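Long-range contact in protein TASOR (Homo sapiens, PDB 6TL1), which helps the HUSH complex maintain epigenetic silencing of H3K9me3-rich chromatin, to which this chain contributes the pseudo-PARP domain of one subunit: residues Lys133-Pro145 / Pro153-Ala165. Numbering follows the deposited sequence.
Sequences KIMKGKIKSIYDP and PTPKHECHVSKNA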
ATOM      1  N   LYS A 133      -5.576  -0.146   4.377  1.00 35.55           N
ATOM      2  CA  LYS A 133      -6.150  -1.474   4.339  1.00 34.44           C
ATOM      3  C   LYS A 133      -6.506  -1.772   2.888  1.00 35.58           C
ATOM      4  O   LYS A 133      -6.905  -0.880   2.134  1.00 39.83           O
ATOM      5  CB  LYS A 133      -7.370  -1.612   5.253  1.00 35.93           C
ATOM      6  CG  LYS A 133      -8.612  -0.853   4.852  1.00 46.21           C
ATOM      7  CD  LYS A 133      -9.771  -1.264   5.772  1.00 46.78           C
ATOM      8  CE  LYS A 133     -11.046  -0.452   5.529  1.00 49.69           C
ATOM      9  NZ  LYS A 133     -12.083  -0.775   6.569  1.00 54.81           N
ATOM     10  N   ILE A 134      -6.279  -3.018   2.479  1.00 36.84           N
ATOM     11  CA  ILE A 134      -6.446  -3.431   1.095  1.00 35.84           C
ATOM     12  C   ILE A 134      -7.120  -4.789   1.085  1.00 38.02           C
ATOM     13  O   ILE A 134      -7.106  -5.523   2.076  1.00 40.42           O
ATOM     14  CB  ILE A 134      -5.108  -3.519   0.322  1.00 35.54           C
ATOM     15  CG1 ILE A 134      -4.164  -4.490   1.051  1.00 42.13           C
ATOM     16  CG2 ILE A 134      -4.503  -2.141   0.181  1.00 28.01           C
ATOM     17  CD1 ILE A 134      -2.829  -4.728   0.355  1.00 39.49           C
ATOM     18  N   MET A 135      -7.711  -5.106  -0.060  1.00 34.71           N
ATOM     19  CA  MET A 135      -8.116  -6.466  -0.393  1.00 36.43           C
ATOM     20  C   MET A 135      -7.385  -6.856  -1.660  1.00 40.75           C
ATOM     21  O   MET A 135      -7.664  -6.314  -2.740  1.00 38.21           O
ATOM     22  CB  MET A 135      -9.626  -6.555  -0.577  1.00 38.30           C
ATOM     23  CG  MET A 135     -10.386  -6.317   0.711  1.00 50.80           C
ATOM     24  SD  MET A 135     -12.156  -6.500   0.454  1.00 57.46           S
ATOM     25  CE  MET A 135     -12.456  -4.953  -0.381  1.00 55.13           C
ATOM     26  N   LYS A 136      -6.433  -7.779  -1.529  1.00 41.06           N
ATOM     27  CA  LYS A 136      -5.726  -8.207  -2.715  1.00 42.29           C
ATOM     28  C   LYS A 136      -6.640  -9.006  -3.626  1.00 41.23           C
ATOM     29  O   LYS A 136      -6.399  -9.057  -4.832  1.00 41.58           O
ATOM     30  CB  LYS A 136      -4.479  -9.022  -2.352  1.00 46.67           C
ATOM     31  CG  LYS A 136      -3.478  -8.289  -1.476  1.00 51.96           C
ATOM     32  CD  LYS A 136      -2.112  -8.964  -1.550  1.00 57.43           C
ATOM     33  CE  LYS A 136      -1.951 -10.088  -0.547  1.00 57.54           C
ATOM     34  NZ  LYS A 136      -2.104  -9.623   0.859  1.00 64.11           N
ATOM     35  N   GLY A 137      -7.692  -9.606  -3.070  1.00 43.13           N
ATOM     36  CA  GLY A 137      -8.657 -10.330  -3.880  1.00 41.82           C
ATOM     37  C   GLY A 137      -7.992 -11.428  -4.686  1.00 44.81           C
ATOM     38  O   GLY A 137      -7.082 -12.130  -4.213  1.00 44.12           O
ATOM     39  N   LYS A 138      -8.453 -11.589  -5.924  1.00 41.32           N
ATOM     40  CA  LYS A 138      -7.845 -12.532  -6.854  1.00 44.87           C
ATOM     41  C   LYS A 138      -6.654 -11.836  -7.494  1.00 41.82           C
ATOM     42  O   LYS A 138      -6.804 -10.821  -8.190  1.00 40.56           O
ATOM     43  CB  LYS A 138      -8.849 -13.025  -7.894  1.00 51.16           C
ATOM     44  CG  LYS A 138      -8.205 -13.761  -9.058  1.00 58.89           C
ATOM     45  CD  LYS A 138      -9.200 -14.634  -9.820  1.00 70.15           C
ATOM     46  CE  LYS A 138      -9.376 -16.002  -9.139  1.00 78.58           C
ATOM     47  NZ  LYS A 138      -8.273 -16.970  -9.467  1.00 81.72           N
ATOM     48  N   ILE A 139      -5.484 -12.363  -7.236  1.00 40.26           N
ATOM     49  CA  ILE A 139      -4.223 -11.739  -7.605  1.00 43.07           C
ATOM     50  C   ILE A 139      -3.822 -12.212  -8.989  1.00 40.18           C
ATOM     51  O   ILE A 139      -4.004 -13.383  -9.329  1.00 42.95           O
ATOM     52  CB  ILE A 139      -3.138 -12.087  -6.568  1.00 49.37           C
ATOM     53  CG1 ILE A 139      -3.564 -11.608  -5.179  1.00 47.95           C
ATOM     54  CG2 ILE A 139      -1.809 -11.472  -6.961  1.00 48.43           C
ATOM     55  CD1 ILE A 139      -2.694 -12.128  -4.044  1.00 50.64           C
ATOM     56  N   LYS A 140      -3.294 -11.298  -9.800  1.00 39.98           N
ATOM     57  CA  LYS A 140      -2.675 -11.640 -11.070  1.00 38.69           C
ATOM     58  C   LYS A 140      -1.174 -11.469 -10.874  1.00 42.02           C
ATOM     59  O   LYS A 140      -0.705 -10.359 -10.593  1.00 40.37           O
ATOM     60  CB  LYS A 140      -3.195 -10.749 -12.204  1.00 38.40           C
ATOM     61  CG  LYS A 140      -2.491 -10.913 -13.539  1.00 38.08           C
ATOM     62  CD  LYS A 140      -2.650 -12.317 -14.120  1.00 40.34           C
ATOM     63  CE  LYS A 140      -2.103 -12.360 -15.547  1.00 39.08           C
ATOM     64  NZ  LYS A 140      -2.321 -13.682 -16.190  1.00 43.84           N
ATOM     65  N   SER A 141      -0.434 -12.571 -10.974  1.00 42.92           N
ATOM     66  CA  SER A 141       1.020 -12.552 -10.856  1.00 46.23           C
ATOM     67  C   SER A 141       1.642 -12.399 -12.236  1.00 44.37           C
ATOM     68  O   SER A 141       1.326 -13.166 -13.151  1.00 46.25           O
ATOM     69  CB  SER A 141       1.516 -13.844 -10.208  1.00 49.39           C
ATOM     70  OG  SER A 141       1.169 -13.890  -8.839  1.00 53.15           O
ATOM     71  N   ILE A 142       2.539 -11.424 -12.386  1.00 43.87           N
ATOM     72  CA  ILE A 142       3.146 -11.175 -13.689  1.00 47.44           C
ATOM     73  C   ILE A 142       4.663 -11.176 -13.557  1.00 45.40           C
ATOM     74  O   ILE A 142       5.224 -10.793 -12.525  1.00 41.67           O
ATOM     75  CB  ILE A 142       2.642  -9.864 -14.328  1.00 50.05           C
ATOM     76  CG1 ILE A 142       2.929  -8.670 -13.421  1.00 48.26           C
ATOM     77  CG2 ILE A 142       1.132  -9.949 -14.637  1.00 47.51           C
ATOM     78  CD1 ILE A 142       2.633  -7.341 -14.077  1.00 50.02           C
ATOM     79  N   TYR A 143       5.329 -11.601 -14.619  1.00 42.59           N
ATOM     80  CA  TYR A 143       6.776 -11.522 -14.672  1.00 44.82           C
ATOM     81  C   TYR A 143       7.222 -10.100 -14.988  1.00 43.64           C
ATOM     82  O   TYR A 143       6.540  -9.357 -15.701  1.00 42.16           O
ATOM     83  CB  TYR A 143       7.311 -12.491 -15.720  1.00 49.34           C
ATOM     84  CG  TYR A 143       7.209 -13.934 -15.298  1.00 50.27           C
ATOM     85  CD1 TYR A 143       6.068 -14.683 -15.564  1.00 48.94           C
ATOM     86  CD2 TYR A 143       8.251 -14.547 -14.626  1.00 51.75           C
ATOM     87  CE1 TYR A 143       5.979 -16.007 -15.177  1.00 45.88           C
ATOM     88  CE2 TYR A 143       8.176 -15.872 -14.243  1.00 51.89           C
ATOM     89  CZ  TYR A 143       7.043 -16.595 -14.517  1.00 50.65           C
ATOM     90  OH  TYR A 143       6.985 -17.915 -14.132  1.00 54.08           O
ATOM     91  N   ASP A 144       8.379  -9.721 -14.449  1.00 40.60           N
ATOM     92  CA  ASP A 144       8.880  -8.377 -14.685  1.00 44.23           C
ATOM     93  C   ASP A 144       9.257  -8.208 -16.161  1.00 51.07           C
ATOM     94  O   ASP A 144       9.647  -9.171 -16.820  1.00 49.87           O
ATOM     95  CB  ASP A 144      10.071  -8.079 -13.776  1.00 47.34           C
ATOM     96  CG  ASP A 144      11.159  -9.139 -13.857  1.00 52.77           C
ATOM     97  OD1 ASP A 144      10.849 -10.352 -13.744  1.00 54.02           O
ATOM     98  OD2 ASP A 144      12.329  -8.748 -14.044  1.00 54.58           O
ATOM     99  N   PRO A 145       9.117  -6.995 -16.710  1.00 56.88           N
ATOM    100  CA  PRO A 145       9.228  -6.831 -18.168  1.00 57.47           C
ATOM    101  C   PRO A 145      10.641  -7.047 -18.687  1.00 55.89           C
ATOM    102  O   PRO A 145      11.620  -6.556 -18.120  1.00 57.99           O
ATOM    103  CB  PRO A 145       8.771  -5.385 -18.397  1.00 63.00           C
ATOM    104  CG  PRO A 145       9.024  -4.698 -17.098  1.00 65.86           C
ATOM    105  CD  PRO A 145       8.750  -5.733 -16.042  1.00 61.75           C
ATOM    106  N   PRO A 153      -4.121  -3.322 -17.068  1.00 42.98           N
ATOM    107  CA  PRO A 153      -4.628  -3.996 -15.866  1.00 41.97           C
ATOM    108  C   PRO A 153      -5.496  -5.183 -16.262  1.00 42.21           C
ATOM    109  O   PRO A 153      -6.270  -5.118 -17.225  1.00 39.29           O
ATOM    110  CB  PRO A 153      -5.437  -2.899 -15.167  1.00 43.30           C
ATOM    111  CG  PRO A 153      -4.728  -1.652 -15.554  1.00 47.04           C
ATOM    112  CD  PRO A 153      -4.347  -1.867 -17.003  1.00 43.87           C
ATOM    113  N   THR A 154      -5.312  -6.298 -15.551  1.00 38.83           N
ATOM    114  CA  THR A 154      -5.962  -7.553 -15.923  1.00 39.83           C
ATOM    115  C   THR A 154      -7.412  -7.536 -15.477  1.00 37.55           C
ATOM    116  O   THR A 154      -7.677  -7.398 -14.263  1.00 43.61           O
ATOM    117  CB  THR A 154      -5.243  -8.736 -15.298  1.00 35.17           C
ATOM    118  OG1 THR A 154      -3.880  -8.749 -15.727  1.00 37.88           O
ATOM    119  CG2 THR A 154      -5.881 -10.020 -15.793  1.00 33.16           C
ATOM    120  N   PRO A 155      -8.393  -7.644 -16.361  1.00 41.40           N
ATOM    121  CA  PRO A 155      -9.790  -7.618 -15.947  1.00 41.77           C
ATOM    122  C   PRO A 155     -10.106  -8.780 -15.012  1.00 45.86           C
ATOM    123  O   PRO A 155      -9.490  -9.848 -15.091  1.00 48.19           O
ATOM    124  CB  PRO A 155     -10.572  -7.726 -17.254  1.00 41.86           C
ATOM    125  CG  PRO A 155      -9.603  -7.187 -18.300  1.00 43.31           C
ATOM    126  CD  PRO A 155      -8.266  -7.712 -17.840  1.00 41.60           C
ATOM    127  N   LYS A 156     -11.041  -8.536 -14.095  1.00 44.61           N
ATOM    128  CA  LYS A 156     -11.580  -9.546 -13.184  1.00 49.25           C
ATOM    129  C   LYS A 156     -10.551 -10.014 -12.159  1.00 43.48           C
ATOM    130  O   LYS A 156     -10.708 -11.075 -11.561  1.00 44.47           O
ATOM    131  CB  LYS A 156     -12.137 -10.743 -13.963  1.00 53.07           C
ATOM    132  CG  LYS A 156     -13.274 -10.376 -14.905  1.00 58.86           C
ATOM    133  CD  LYS A 156     -14.346  -9.553 -14.233  1.00 63.93           C
ATOM    134  CE  LYS A 156     -15.479  -9.236 -15.196  1.00 67.11           C
ATOM    135  NZ  LYS A 156     -16.515  -8.402 -14.517  1.00 71.49           N
ATOM    136  N   HIS A 157      -9.480  -9.253 -11.977  1.00 43.07           N
ATOM    137  CA  HIS A 157      -8.506  -9.450 -10.918  1.00 40.91           C
ATOM    138  C   HIS A 157      -8.403  -8.144 -10.153  1.00 39.99           C
ATOM    139  O   HIS A 157      -8.700  -7.076 -10.693  1.00 42.99           O
ATOM    140  CB  HIS A 157      -7.124  -9.871 -11.467  1.00 33.07           C
ATOM    141  CG  HIS A 157      -7.129 -11.211 -12.146  1.00 38.60           C
ATOM    142  ND1 HIS A 157      -7.724 -11.422 -13.372  1.00 38.93           N
ATOM    143  CD2 HIS A 157      -6.626 -12.410 -11.762  1.00 36.29           C
ATOM    144  CE1 HIS A 157      -7.582 -12.691 -13.717  1.00 40.76           C
ATOM    145  NE2 HIS A 157      -6.920 -13.313 -12.758  1.00 41.82           N
ATOM    146  N   GLU A 158      -8.015  -8.226  -8.882  1.00 38.89           N
ATOM    147  CA  GLU A 158      -8.001  -7.007  -8.083  1.00 35.77           C
ATOM    148  C   GLU A 158      -6.677  -6.268  -8.113  1.00 38.67           C
ATOM    149  O   GLU A 158      -6.668  -5.049  -7.890  1.00 38.52           O
ATOM    150  CB  GLU A 158      -8.387  -7.315  -6.632  1.00 38.37           C
ATOM    151  CG  GLU A 158      -9.903  -7.438  -6.419  1.00 43.76           C
ATOM    152  CD  GLU A 158     -10.556  -8.491  -7.307  1.00 47.62           C
ATOM    153  OE1 GLU A 158     -10.415  -9.692  -6.981  1.00 47.89           O
ATOM    154  OE2 GLU A 158     -11.159  -8.125  -8.339  1.00 47.54           O
ATOM    155  N   CYS A 159      -5.559  -6.950  -8.380  1.00 34.52           N
ATOM    156  CA  CYS A 159      -4.270  -6.271  -8.352  1.00 31.54           C
ATOM    157  C   CYS A 159      -3.266  -7.095  -9.147  1.00 36.31           C
ATOM    158  O   CYS A 159      -3.504  -8.260  -9.466  1.00 38.84           O
ATOM    159  CB  CYS A 159      -3.730  -6.049  -6.933  1.00 37.05           C
ATOM    160  SG  CYS A 159      -3.404  -7.599  -6.032  1.00 43.21           S
ATOM    161  N   HIS A 160      -2.157  -6.459  -9.497  1.00 34.74           N
ATOM    162  CA  HIS A 160      -0.977  -7.164  -9.981  1.00 38.02           C
ATOM    163  C   HIS A 160       0.062  -7.238  -8.875  1.00 34.97           C
ATOM    164  O   HIS A 160       0.178  -6.316  -8.063  1.00 38.30           O
ATOM    165  CB  HIS A 160      -0.361  -6.448 -11.182  1.00 38.53           C
ATOM    166  CG  HIS A 160      -1.199  -6.503 -12.425  1.00 42.19           C
ATOM    167  ND1 HIS A 160      -0.843  -5.850 -13.587  1.00 41.42           N
ATOM    168  CD2 HIS A 160      -2.366  -7.136 -12.692  1.00 46.05           C
ATOM    169  CE1 HIS A 160      -1.746  -6.090 -14.521  1.00 38.79           C
ATOM    170  NE2 HIS A 160      -2.687  -6.862 -14.001  1.00 42.79           N
ATOM    171  N   VAL A 161       0.843  -8.328  -8.870  1.00 35.39           N
ATOM    172  CA  VAL A 161       2.021  -8.455  -8.019  1.00 35.26           C
ATOM    173  C   VAL A 161       3.114  -9.104  -8.861  1.00 39.65           C
ATOM    174  O   VAL A 161       2.847  -9.695  -9.907  1.00 40.07           O
ATOM    175  CB  VAL A 161       1.797  -9.292  -6.730  1.00 36.84           C
ATOM    176  CG1 VAL A 161       0.625  -8.751  -5.928  1.00 43.88           C
ATOM    177  CG2 VAL A 161       1.605 -10.770  -7.062  1.00 36.17           C
ATOM    178  N   SER A 162       4.360  -8.960  -8.405  1.00 34.24           N
ATOM    179  CA  SER A 162       5.485  -9.567  -9.115  1.00 36.68           C
ATOM    180  C   SER A 162       5.520 -11.061  -8.849  1.00 38.69           C
ATOM    181  O   SER A 162       5.550 -11.490  -7.695  1.00 41.38           O
ATOM    182  CB  SER A 162       6.802  -8.929  -8.695  1.00 38.03           C
ATOM    183  OG  SER A 162       6.845  -7.590  -9.167  1.00 37.21           O
ATOM    184  N   LYS A 163       5.633 -11.840  -9.927  1.00 41.07           N
ATOM    185  CA  LYS A 163       5.554 -13.299  -9.853  1.00 47.63           C
ATOM    186  C   LYS A 163       6.470 -13.917  -8.798  1.00 51.88           C
ATOM    187  O   LYS A 163       6.050 -14.798  -8.033  1.00 56.36           O
ATOM    188  CB  LYS A 163       5.886 -13.893 -11.224  1.00 52.46           C
ATOM    189  CG  LYS A 163       5.656 -15.391 -11.310  1.00 58.66           C
ATOM    190  CD  LYS A 163       4.213 -15.706 -11.635  1.00 59.90           C
ATOM    191  CE  LYS A 163       3.896 -17.147 -11.293  1.00 66.88           C
ATOM    192  NZ  LYS A 163       4.956 -18.061 -11.797  1.00 72.26           N
ATOM    193  N   ASN A 164       7.728 -13.502  -8.750  1.00 45.90           N
ATOM    194  CA  ASN A 164       8.693 -14.166  -7.878  1.00 50.70           C
ATOM    195  C   ASN A 164       9.209 -13.257  -6.769  1.00 46.69           C
ATOM    196  O   ASN A 164      10.350 -13.399  -6.332  1.00 45.45           O
ATOM    197  CB  ASN A 164       9.858 -14.721  -8.698  1.00 53.15           C
ATOM    198  CG  ASN A 164       9.459 -15.922  -9.533  1.00 59.21           C
ATOM    199  OD1 ASN A 164       8.890 -16.887  -9.017  1.00 60.87           O
ATOM    200  ND2 ASN A 164       9.756 -15.872 -10.829  1.00 61.92           N
ATOM    201  N   ALA A 165       8.352 -12.363  -6.269  1.00 42.42           N
ATOM    202  CA  ALA A 165       8.759 -11.395  -5.254  1.00 38.49           C
ATOM    203  C   ALA A 165       9.248 -12.041  -3.966  1.00 36.78           C
ATOM    204  O   ALA A 165      10.014 -11.416  -3.222  1.00 42.64           O
ATOM    205  CB  ALA A 165       7.590 -10.456  -4.941  1.00 37.07           C
TER
HETATM  206  O   HOH W   1       7.154  -8.244 -11.859  1.00 54.44           O
HETATM  207  O   HOH W   2       8.845 -19.013 -12.035  1.00 58.76           O
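Lys163 lays its side chain along Tyr143. CB packs against Ile142 O, the carbonyl that also accepts Lys163 N at 2.8 Å, from above its plane. CG stands off CB anti to the backbone N (chi1 -172°), which sets it over one face of the Tyr143 ring in a CH-pi contact, 3.9 Å from the ring centroid. CD then meets Ser141 CB at 3.6 Å, and CE carries the chain on to NZ, which, after a bend at chi4, donates a hydrogen bond to Tyr143 OH. Lysine suits this exposed place because its long apolar stem can cover an aromatic face while its ammonium finds the phenol; a water holds the same hydroxyl.

Tyr143 and Lys163 directly follow two parallel strands, 139-142 and 159-162, the former at the edge of a mixed four-stranded sheet in the TASOR pseudo-PARP domain. Lys140 N donates to Cys159 O, Val161 N to Lys140 O, and Ile142 N to Val161 O at 3.0 Å, with Ile142 N nearly in line with the Val161 C=O bond. On one face Ile139 CG2 presses tightly on Val161 CG2 (3.5 Å), two beta-branched side chains crossing at about a right angle. On the other, Lys140 lies alongside His160, and its CG touches Thr154 OG1 at 3.4 Å. That hydroxyl and Thr154 N both bond His160 NE2, while ND1 is taken by Leu100 O, so both ring nitrogens are satisfied and the buried imidazole cannot easily turn.

Just ahead of the paired strands, Glu158 N donates to Lys138 O and Lys138 N returns a bond to Glu158 OE1 (2.9 Å, 165°), on the anti side of a carboxylate whose OE2 forms a salt bridge with Arg63. Gly137, at positive phi and without a side chain, lets Glu158 OE1 come close to its CA.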